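Local coordinates for protein cystathionine gamma-synthase (Xanthomonas oryzae pv. oryzae KACC 10331, PDB 6LD9) that probably acts as a pyridoxal 5'-phosphate-dependent enzyme of the trans-sulfuration family, making cystathionine on the way to methionine, at residues M311-E316 against G369-S374; N159-I164 against Q285-G290; D110-S115 against M351-M356. The protein carries 2 engineered substitutions. All coordinates share one frame; numbering follows the deposited sequence.

Contact 1 of 3, residues M311-E316 against G369-S374. With E9U ((2~{S})-4-[(2~{R})-2-azanyl-3-oxidanyl-3-oxidanylidene-propyl]sulfanyl-2-[(~{E})-[2-methyl-3-oxidanyl-5-(phosphonooxymethyl)pyridin-4-yl]methylideneamino]butanoic acid), chain G.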
# COMPACT_ATOMS: atom_id res chain seq x y z
N MET C 311 -25.49 2.28 -19.64
CA MET C 311 -26.38 2.23 -20.79
C MET C 311 -25.63 1.66 -21.99
O MET C 311 -24.45 1.85 -22.09
CB MET C 311 -26.98 3.61 -21.09
CG MET C 311 -25.98 4.69 -21.36
SD MET C 311 -26.85 6.28 -21.73
CE MET C 311 -27.03 6.86 -20.05
N SER C 312 -26.35 1.07 -22.93
CA SER C 312 -25.75 0.77 -24.25
C SER C 312 -26.64 1.33 -25.35
O SER C 312 -27.61 1.96 -25.07
CB SER C 312 -25.44 -0.67 -24.35
OG SER C 312 -26.60 -1.35 -24.05
N PHE C 313 -26.13 1.33 -26.56
CA PHE C 313 -26.78 1.98 -27.71
C PHE C 313 -26.14 1.50 -29.03
O PHE C 313 -24.96 0.92 -29.10
CB PHE C 313 -26.74 3.50 -27.50
CG PHE C 313 -25.40 4.11 -27.79
CD1 PHE C 313 -24.42 4.13 -26.80
CD2 PHE C 313 -25.10 4.61 -29.04
CE1 PHE C 313 -23.17 4.66 -27.04
CE2 PHE C 313 -23.84 5.15 -29.28
CZ PHE C 313 -22.88 5.12 -28.30
N GLU C 314 -26.95 1.61 -30.07
CA GLU C 314 -26.63 1.12 -31.44
C GLU C 314 -26.72 2.37 -32.28
O GLU C 314 -27.69 3.10 -32.17
CB GLU C 314 -27.63 0.06 -31.95
CG GLU C 314 -27.18 -1.43 -31.91
CD GLU C 314 -28.24 -2.47 -31.45
OE1 GLU C 314 -27.84 -3.62 -31.15
OE2 GLU C 314 -29.49 -2.15 -31.39
N LEU C 315 -25.70 2.58 -33.07
CA LEU C 315 -25.52 3.70 -33.98
C LEU C 315 -26.08 3.33 -35.35
O LEU C 315 -26.05 2.16 -35.70
CB LEU C 315 -24.02 3.90 -34.04
CG LEU C 315 -23.47 5.26 -33.68
CD1 LEU C 315 -24.31 5.95 -32.66
CD2 LEU C 315 -22.08 5.08 -33.19
N GLU C 316 -26.56 4.31 -36.11
CA GLU C 316 -26.80 4.20 -37.58
C GLU C 316 -25.42 4.11 -38.23
O GLU C 316 -24.53 4.82 -37.78
CB GLU C 316 -27.59 5.46 -38.00
CG GLU C 316 -28.89 5.24 -38.78
CD GLU C 316 -29.90 4.21 -38.27
OE1 GLU C 316 -30.41 4.29 -37.11
OE2 GLU C 316 -30.21 3.32 -39.09
N GLY C 369 -22.83 -4.26 -33.35
CA GLY C 369 -22.71 -2.78 -33.38
C GLY C 369 -22.98 -2.13 -32.01
O GLY C 369 -23.15 -0.91 -31.91
N LEU C 370 -23.13 -2.92 -30.96
CA LEU C 370 -23.50 -2.38 -29.63
C LEU C 370 -22.24 -1.76 -28.96
O LEU C 370 -21.16 -2.43 -28.91
CB LEU C 370 -24.16 -3.48 -28.80
CG LEU C 370 -24.81 -3.04 -27.49
CD1 LEU C 370 -26.09 -2.30 -27.76
CD2 LEU C 370 -25.02 -4.23 -26.52
N LEU C 371 -22.42 -0.50 -28.52
CA LEU C 371 -21.52 0.26 -27.60
C LEU C 371 -22.19 0.42 -26.23
O LEU C 371 -23.39 0.65 -26.18
CB LEU C 371 -21.26 1.60 -28.25
CG LEU C 371 -20.50 1.52 -29.57
CD1 LEU C 371 -20.27 2.90 -30.13
CD2 LEU C 371 -19.19 0.78 -29.34
N ARG C 372 -21.41 0.22 -25.18
CA ARG C 372 -21.79 0.26 -23.77
C ARG C 372 -21.05 1.43 -23.10
O ARG C 372 -19.83 1.46 -23.11
CB ARG C 372 -21.41 -1.06 -23.13
CG ARG C 372 -22.04 -1.27 -21.77
CD ARG C 372 -21.53 -2.44 -21.00
NE ARG C 372 -20.17 -2.21 -20.58
CZ ARG C 372 -19.43 -3.12 -19.95
NH1 ARG C 372 -19.91 -4.31 -19.67
NH2 ARG C 372 -18.20 -2.82 -19.56
N LEU C 373 -21.76 2.34 -22.44
CA LEU C 373 -21.17 3.44 -21.66
C LEU C 373 -21.27 3.13 -20.19
O LEU C 373 -22.31 2.67 -19.76
CB LEU C 373 -21.90 4.73 -21.97
CG LEU C 373 -21.94 5.07 -23.44
CD1 LEU C 373 -22.78 6.28 -23.63
CD2 LEU C 373 -20.54 5.28 -23.99
N SER C 374 -20.15 3.30 -19.50
CA SER C 374 -20.12 3.43 -18.05
C SER C 374 -19.95 4.93 -17.81
O SER C 374 -18.83 5.47 -18.13
CB SER C 374 -19.06 2.59 -17.38
OG SER C 374 -19.05 2.80 -15.95
N1 E9U G . -20.79 -9.89 -12.58
C2 E9U G . -21.02 -8.89 -13.51
C3 E9U G . -19.94 -8.26 -14.26
N E9U G . -17.72 -7.27 -15.74
CA E9U G . -16.64 -6.58 -16.48
C E9U G . -17.31 -5.79 -17.57
O E9U G . -18.45 -6.19 -17.98
CB E9U G . -15.65 -7.64 -16.97
CG E9U G . -14.77 -7.21 -18.07
SD E9U G . -14.37 -8.52 -19.20
CE E9U G . -13.04 -9.53 -18.60
CZ E9U G . -11.88 -10.29 -19.32
CH E9U G . -12.12 -11.76 -19.20
NH E9U G . -11.31 -9.88 -20.61
C2A E9U G . -22.43 -8.39 -13.73
C4 E9U G . -18.60 -8.74 -14.04
C4A E9U G . -17.49 -8.15 -14.81
C5 E9U G . -18.45 -9.79 -13.01
C5A E9U G . -17.14 -10.36 -12.63
C6 E9U G . -19.58 -10.31 -12.33
O1P E9U G . -14.31 -8.94 -13.02
O2P E9U G . -14.56 -8.63 -10.52
O3 E9U G . -20.17 -7.34 -15.18
O3P E9U G . -14.34 -10.92 -11.43
O4P E9U G . -16.46 -9.54 -11.67
OT E9U G . -16.69 -4.81 -18.09
OX1 E9U G . -11.78 -12.56 -20.04
OX2 E9U G . -12.65 -12.19 -18.19
P E9U G . -14.80 -9.51 -11.70

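Contact 2 of 3, residues N159-I164 against Q285-G290. With E9U ((2~{S})-4-[(2~{R})-2-azanyl-3-oxidanyl-3-oxidanylidene-propyl]sulfanyl-2-[(~{E})-[2-methyl-3-oxidanyl-5-(phosphonooxymethyl)pyridin-4-yl]methylideneamino]butanoic acid), chain G.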
# COMPACT_ATOMS: atom_id res chain seq x y z
N ASN C 159 -26.11 -7.18 -18.20
CA ASN C 159 -24.92 -6.61 -18.85
C ASN C 159 -24.83 -7.27 -20.21
O ASN C 159 -24.50 -8.43 -20.23
CB ASN C 159 -23.71 -6.94 -17.97
CG ASN C 159 -22.37 -6.54 -18.54
OD1 ASN C 159 -21.35 -6.83 -17.86
ND2 ASN C 159 -22.35 -5.86 -19.70
N PRO C 160 -24.93 -6.57 -21.36
CA PRO C 160 -24.99 -5.11 -21.44
C PRO C 160 -26.25 -4.47 -22.04
O PRO C 160 -26.22 -3.30 -22.34
CB PRO C 160 -23.92 -4.93 -22.52
CG PRO C 160 -24.37 -5.96 -23.58
CD PRO C 160 -24.77 -7.16 -22.71
N LEU C 161 -27.35 -5.21 -22.14
CA LEU C 161 -28.62 -4.66 -22.70
C LEU C 161 -29.61 -4.10 -21.65
O LEU C 161 -30.66 -3.60 -22.05
CB LEU C 161 -29.23 -5.80 -23.49
CG LEU C 161 -28.50 -6.01 -24.80
CD1 LEU C 161 -28.76 -7.41 -25.32
CD2 LEU C 161 -28.90 -4.93 -25.82
N LEU C 162 -29.24 -4.10 -20.38
CA LEU C 162 -30.02 -3.51 -19.25
C LEU C 162 -31.46 -4.08 -19.21
O LEU C 162 -32.38 -3.33 -18.99
CB LEU C 162 -30.01 -1.98 -19.42
CG LEU C 162 -28.72 -1.23 -19.12
CD1 LEU C 162 -28.22 -1.52 -17.74
CD2 LEU C 162 -27.64 -1.54 -20.10
N ARG C 163 -31.65 -5.37 -19.47
CA ARG C 163 -32.97 -6.03 -19.31
C ARG C 163 -33.25 -6.15 -17.82
O ARG C 163 -32.35 -6.38 -17.06
CB ARG C 163 -33.03 -7.33 -20.15
CG ARG C 163 -33.17 -7.00 -21.64
CD ARG C 163 -33.93 -7.98 -22.57
NE ARG C 163 -32.88 -8.96 -22.77
CZ ARG C 163 -32.16 -9.17 -23.87
NH1 ARG C 163 -32.43 -8.65 -25.03
NH2 ARG C 163 -31.13 -9.99 -23.77
N ILE C 164 -34.47 -5.88 -17.41
CA ILE C 164 -34.89 -5.82 -15.99
C ILE C 164 -35.61 -7.11 -15.65
O ILE C 164 -36.49 -7.53 -16.39
CB ILE C 164 -35.73 -4.55 -15.72
CG1 ILE C 164 -35.08 -3.27 -16.24
CG2 ILE C 164 -36.04 -4.40 -14.26
CD1 ILE C 164 -33.72 -2.91 -15.60
N GLN C 285 -31.09 2.73 -31.44
CA GLN C 285 -31.66 2.18 -30.17
C GLN C 285 -30.75 2.65 -29.00
O GLN C 285 -29.49 2.67 -29.17
CB GLN C 285 -31.86 0.66 -30.29
CG GLN C 285 -32.99 0.06 -29.43
CD GLN C 285 -34.23 0.91 -29.43
OE1 GLN C 285 -34.97 0.90 -30.41
NE2 GLN C 285 -34.44 1.73 -28.39
N VAL C 286 -31.38 3.10 -27.91
CA VAL C 286 -30.73 3.30 -26.59
C VAL C 286 -31.31 2.29 -25.61
O VAL C 286 -32.49 2.18 -25.56
CB VAL C 286 -30.92 4.75 -26.07
CG1 VAL C 286 -30.31 4.97 -24.68
CG2 VAL C 286 -30.33 5.75 -27.02
N TYR C 287 -30.48 1.65 -24.80
CA TYR C 287 -30.97 0.80 -23.70
C TYR C 287 -30.54 1.43 -22.40
O TYR C 287 -29.33 1.40 -22.05
CB TYR C 287 -30.42 -0.61 -23.81
CG TYR C 287 -30.60 -1.21 -25.17
CD1 TYR C 287 -29.64 -1.01 -26.13
CD2 TYR C 287 -31.75 -1.92 -25.50
CE1 TYR C 287 -29.79 -1.54 -27.40
CE2 TYR C 287 -31.95 -2.41 -26.78
CZ TYR C 287 -30.94 -2.26 -27.71
OH TYR C 287 -31.07 -2.70 -28.98
N PHE C 288 -31.54 1.94 -21.70
CA PHE C 288 -31.35 2.62 -20.41
C PHE C 288 -32.65 2.54 -19.66
O PHE C 288 -33.66 3.10 -20.08
CB PHE C 288 -30.94 4.07 -20.60
CG PHE C 288 -30.69 4.76 -19.29
CD1 PHE C 288 -29.67 4.32 -18.47
CD2 PHE C 288 -31.47 5.84 -18.86
CE1 PHE C 288 -29.45 4.95 -17.24
CE2 PHE C 288 -31.21 6.48 -17.66
CZ PHE C 288 -30.22 6.02 -16.82
N PRO C 289 -32.64 1.87 -18.51
CA PRO C 289 -33.86 1.69 -17.74
C PRO C 289 -34.57 3.00 -17.39
O PRO C 289 -35.75 2.95 -17.12
CB PRO C 289 -33.36 1.00 -16.47
CG PRO C 289 -32.08 0.33 -16.88
CD PRO C 289 -31.46 1.30 -17.86
N GLY C 290 -33.88 4.14 -17.35
CA GLY C 290 -34.56 5.38 -16.94
C GLY C 290 -35.43 6.03 -18.00
O GLY C 290 -36.19 6.91 -17.65
N1 E9U G . -20.79 -9.89 -12.58
C2 E9U G . -21.02 -8.89 -13.51
C3 E9U G . -19.94 -8.26 -14.26
N E9U G . -17.72 -7.27 -15.74
CA E9U G . -16.64 -6.58 -16.48
C E9U G . -17.31 -5.79 -17.57
O E9U G . -18.45 -6.19 -17.98
CB E9U G . -15.65 -7.64 -16.97
CG E9U G . -14.77 -7.21 -18.07
SD E9U G . -14.37 -8.52 -19.20
CE E9U G . -13.04 -9.53 -18.60
CZ E9U G . -11.88 -10.29 -19.32
CH E9U G . -12.12 -11.76 -19.20
NH E9U G . -11.31 -9.88 -20.61
C2A E9U G . -22.43 -8.39 -13.73
C4 E9U G . -18.60 -8.74 -14.04
C4A E9U G . -17.49 -8.15 -14.81
C5 E9U G . -18.45 -9.79 -13.01
C5A E9U G . -17.14 -10.36 -12.63
C6 E9U G . -19.58 -10.31 -12.33
O1P E9U G . -14.31 -8.94 -13.02
O2P E9U G . -14.56 -8.63 -10.52
O3 E9U G . -20.17 -7.34 -15.18
O3P E9U G . -14.34 -10.92 -11.43
O4P E9U G . -16.46 -9.54 -11.67
OT E9U G . -16.69 -4.81 -18.09
OX1 E9U G . -11.78 -12.56 -20.04
OX2 E9U G . -12.65 -12.19 -18.19
P E9U G . -14.80 -9.51 -11.70

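Contact 3 of 3, residues D110-S115 against M351-M356. With E9U ((2~{S})-4-[(2~{R})-2-azanyl-3-oxidanyl-3-oxidanylidene-propyl]sulfanyl-2-[(~{E})-[2-methyl-3-oxidanyl-5-(phosphonooxymethyl)pyridin-4-yl]methylideneamino]butanoic acid), chain G.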
# COMPACT_ATOMS: atom_id res chain seq x y z
N ASP C 110 -28.75 -13.73 -20.88
CA ASP C 110 -28.00 -12.49 -21.19
C ASP C 110 -27.09 -12.06 -20.03
O ASP C 110 -26.74 -10.85 -19.94
CB ASP C 110 -29.00 -11.39 -21.51
CG ASP C 110 -29.92 -10.91 -20.40
OD1 ASP C 110 -30.06 -11.55 -19.31
OD2 ASP C 110 -30.57 -9.88 -20.66
N ALA C 111 -26.72 -12.99 -19.16
CA ALA C 111 -25.66 -12.80 -18.14
C ALA C 111 -24.30 -12.35 -18.77
O ALA C 111 -24.04 -12.61 -19.97
CB ALA C 111 -25.53 -14.07 -17.34
N TYR C 112 -23.51 -11.61 -17.98
CA TYR C 112 -22.09 -11.27 -18.23
C TYR C 112 -21.41 -12.48 -18.86
O TYR C 112 -21.59 -13.60 -18.34
CB TYR C 112 -21.44 -10.84 -16.90
CG TYR C 112 -19.95 -10.77 -16.95
CD1 TYR C 112 -19.30 -10.04 -17.95
CD2 TYR C 112 -19.17 -11.52 -16.07
CE1 TYR C 112 -17.92 -10.04 -18.06
CE2 TYR C 112 -17.78 -11.52 -16.17
CZ TYR C 112 -17.17 -10.77 -17.15
OH TYR C 112 -15.82 -10.81 -17.29
N GLY C 113 -20.69 -12.28 -19.96
CA GLY C 113 -19.99 -13.34 -20.72
C GLY C 113 -18.98 -14.12 -19.87
O GLY C 113 -18.81 -15.33 -20.12
N GLY C 114 -18.41 -13.51 -18.84
CA GLY C 114 -17.59 -14.24 -17.87
C GLY C 114 -18.40 -15.25 -17.07
O GLY C 114 -17.90 -16.38 -16.83
N SER C 115 -19.59 -14.88 -16.63
CA SER C 115 -20.49 -15.84 -15.93
C SER C 115 -20.83 -17.02 -16.86
O SER C 115 -20.72 -18.18 -16.45
CB SER C 115 -21.72 -15.14 -15.48
OG SER C 115 -21.44 -13.97 -14.71
N MET C 351 -14.99 -7.43 -26.72
CA MET C 351 -14.29 -7.11 -25.43
C MET C 351 -14.93 -7.94 -24.30
O MET C 351 -14.51 -9.08 -24.06
CB MET C 351 -14.27 -5.58 -25.12
CG MET C 351 -13.52 -4.73 -26.17
SD MET C 351 -13.83 -2.91 -26.24
CE MET C 351 -13.04 -2.59 -24.66
N THR C 352 -15.98 -7.43 -23.65
CA THR C 352 -16.47 -7.95 -22.36
C THR C 352 -17.19 -9.29 -22.56
O THR C 352 -17.41 -10.01 -21.55
CB THR C 352 -17.38 -6.88 -21.74
OG1 THR C 352 -18.37 -6.61 -22.73
CG2 THR C 352 -16.61 -5.63 -21.33
N HIS C 353 -17.69 -9.54 -23.77
CA HIS C 353 -18.55 -10.70 -24.10
C HIS C 353 -17.88 -11.49 -25.23
O HIS C 353 -18.58 -12.26 -25.86
CB HIS C 353 -19.99 -10.24 -24.39
CG HIS C 353 -20.67 -9.64 -23.21
ND1 HIS C 353 -21.79 -10.22 -22.64
CD2 HIS C 353 -20.41 -8.52 -22.50
CE1 HIS C 353 -22.18 -9.48 -21.61
NE2 HIS C 353 -21.36 -8.42 -21.52
N ALA C 354 -16.55 -11.33 -25.42
CA ALA C 354 -15.75 -12.07 -26.43
C ALA C 354 -15.59 -13.55 -26.00
O ALA C 354 -15.62 -14.42 -26.87
CB ALA C 354 -14.44 -11.39 -26.66
N ALA C 355 -15.65 -13.83 -24.70
CA ALA C 355 -15.67 -15.19 -24.10
C ALA C 355 -16.90 -15.99 -24.57
O ALA C 355 -16.84 -17.21 -24.54
CB ALA C 355 -15.65 -15.04 -22.60
N MET C 356 -17.99 -15.34 -24.97
CA MET C 356 -19.22 -16.05 -25.42
C MET C 356 -19.00 -16.49 -26.88
O MET C 356 -18.15 -15.91 -27.56
CB MET C 356 -20.48 -15.17 -25.33
CG MET C 356 -20.94 -14.83 -23.93
SD MET C 356 -22.25 -13.54 -23.74
CE MET C 356 -23.74 -14.53 -23.83
N1 E9U G . -20.79 -9.89 -12.58
C2 E9U G . -21.02 -8.89 -13.51
C3 E9U G . -19.94 -8.26 -14.26
N E9U G . -17.72 -7.27 -15.74
CA E9U G . -16.64 -6.58 -16.48
C E9U G . -17.31 -5.79 -17.57
O E9U G . -18.45 -6.19 -17.98
CB E9U G . -15.65 -7.64 -16.97
CG E9U G . -14.77 -7.21 -18.07
SD E9U G . -14.37 -8.52 -19.20
CE E9U G . -13.04 -9.53 -18.60
CZ E9U G . -11.88 -10.29 -19.32
CH E9U G . -12.12 -11.76 -19.20
NH E9U G . -11.31 -9.88 -20.61
C2A E9U G . -22.43 -8.39 -13.73
C4 E9U G . -18.60 -8.74 -14.04
C4A E9U G . -17.49 -8.15 -14.81
C5 E9U G . -18.45 -9.79 -13.01
C5A E9U G . -17.14 -10.36 -12.63
C6 E9U G . -19.58 -10.31 -12.33
O1P E9U G . -14.31 -8.94 -13.02
O2P E9U G . -14.56 -8.63 -10.52
O3 E9U G . -20.17 -7.34 -15.18
O3P E9U G . -14.34 -10.92 -11.43
O4P E9U G . -16.46 -9.54 -11.67
OT E9U G . -16.69 -4.81 -18.09
OX1 E9U G . -11.78 -12.56 -20.04
OX2 E9U G . -12.65 -12.19 -18.19
P E9U G . -14.80 -9.51 -11.70

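Contact 1 of 3, residues M311-E316 against G369-S374
M311 and F313 pair through their backbones with L373 and L371 in an antiparallel ladder. M311 N donates to L373 O at 3.2 Å, and L373 N returns a shorter bond to M311 O at 2.8 Å. The next hydrogen-bonded pair has F313 N to L371 O at 2.8 Å and L371 N to F313 O at 3.0 Å. Between these two pairs, S312 faces R372 as a non-hydrogen-bonded pair.

Apolar packing fills the face that carries M311, F313, L371 and L373. The F313 CG sits between its own backbone N and carbonyl carbon (chi1 77°), and the ring reaches across to the other strand. L371 CB makes a CH-pi contact over one ring face, 4.2 Å from the F313 ring centroid and 28° off the normal. F313 CE1 also touches L373 CD1 at 3.8 Å. M311 CG meets L373 CB beside this group. Helix 318-326 covers L371 with V322 and F325.

The two strands are neighbours in the mixed sheet of the C-terminal domain, as in fold type I enzymes that use pyridoxal phosphate. Strand 344-346 flanks 370-374 on its other side.

The face of S312 and R372 carries polar groups beside L370. S312 OG is hydrogen-bonded to P160 O, and E314 OE1 to S367 OG. The R372 chain runs extended from the sheet and bends at chi3 (69°), which carries the guanidinium to the bound E9U. There it grips the carboxylate beside the imine with two nearly straight bonds, which should limit rotation of the two flat groups. R372 NH1 donates to E9U O at 2.9 Å, and R372 NH2 donates to E9U OT, also at 2.9 Å. The carboxylate carbon lies at the guanidinium edge, in its plane.

Contact 2 of 3, residues N159-I164 against Q285-G290
Y287, whose ring packs against L161, is held at its polar end by a hydrogen bond between Y287 OH and E314 OE2. Y287 ends strand 283-287, an outermost strand of the C-terminal domain sheet within this chain. Residues 159-164 form a loop of the larger domain, after strand 151-155. The contact therefore joins the two domains of a fold type I pyridoxal phosphate enzyme, and no hydrogen bond crosses between the two segments.

The packing starts on the tyrosine ring. L161 CD2 stands 3.7 Å above the plane of the Y287 ring, over its centre, in a CH-pi contact only 8° off the normal. L161 runs alongside the tyrosine in the same direction. At the base of the ring, L161 O approaches Y287 CB at 3.5 Å.

At the start of the loop, a cis peptide bond precedes P160, and N159 belongs to the E9U pocket. Beyond L161, the backbone of L162 takes a left-handed conformation (phi 55°, psi 39°), and its side chain sets out toward 285-290. L162 CB meets P289 CD at 3.9 Å, and the leucine chain lies crosswise to the proline ring. L162 O is hydrogen-bonded to H294 NE2. R163 NH2 forms a salt bridge with D110 OD2 and a hydrogen bond with A364 O. Next to L162, I164 CD1 touches the same proline ring at P289 CG, at 3.9 Å.

Contact 3 of 3, residues D110-S115 against M351-M356
The Y112 ring has E9U on one face and backbone on the other, with H353 NE2 at its edge, near its plane. E9U C4A lies 3.5 Å above the Y112 ring plane, offset toward the rim. G114 N sits 3.2 Å above the opposite face, over the ring centre. With CG anti to the backbone N (chi1 167°), Y112 swings its ring out over the pyridine and imine of E9U. Y112 CE1 approaches T352 O at 3.5 Å.

The H353 ring presents one face to G113 N, which is 3.6 Å from H353 ND1. T352 OG1 lies in the plane of the H353 ring, at its edge. H353 ND1 also makes a weak hydrogen bond to M356 SD.

Y112 occupies the N-cap position of helix 113-124. The opposing loop is built from two overlapping type I beta turns, M351 to A354 and H353 to M356. Y112 and T352, one from each segment, line the E9U pocket of this fold type I enzyme; the first turn brings T352 to it.

G113 has no side chain, and M356 comes close to its backbone, with M356 CG 3.7 Å from G113 CA. A355 CB lies against G113 O. At the pocket, T352 CG2 contacts E9U OT at 3.3 Å. Y112 OH is 3.2 Å from E9U CB and is hydrogen-bonded to R59 NH2 of the second subunit.

In the fold
The centres of contacts 1 and 2 lie about 10 Å apart, and that of contact 3 about 16 Å from each. Contacts 1 and 2 share the C-terminal domain sheet, where strands 283-287 and 310-315 are neighbours. Along the chain, 110-115 comes first, then both halves of contact 2, then 311-316, 351-356 and 369-374. Contact 3 thus spans contact 2, and its segments alternate with those of contact 1. A salt bridge from R163 to D110 ties contact 2 to contact 3. All three contacts reach E9U. The pocket is therefore assembled from distant parts of one chain, and Y57 and R59 of the second subunit also bind the ligand.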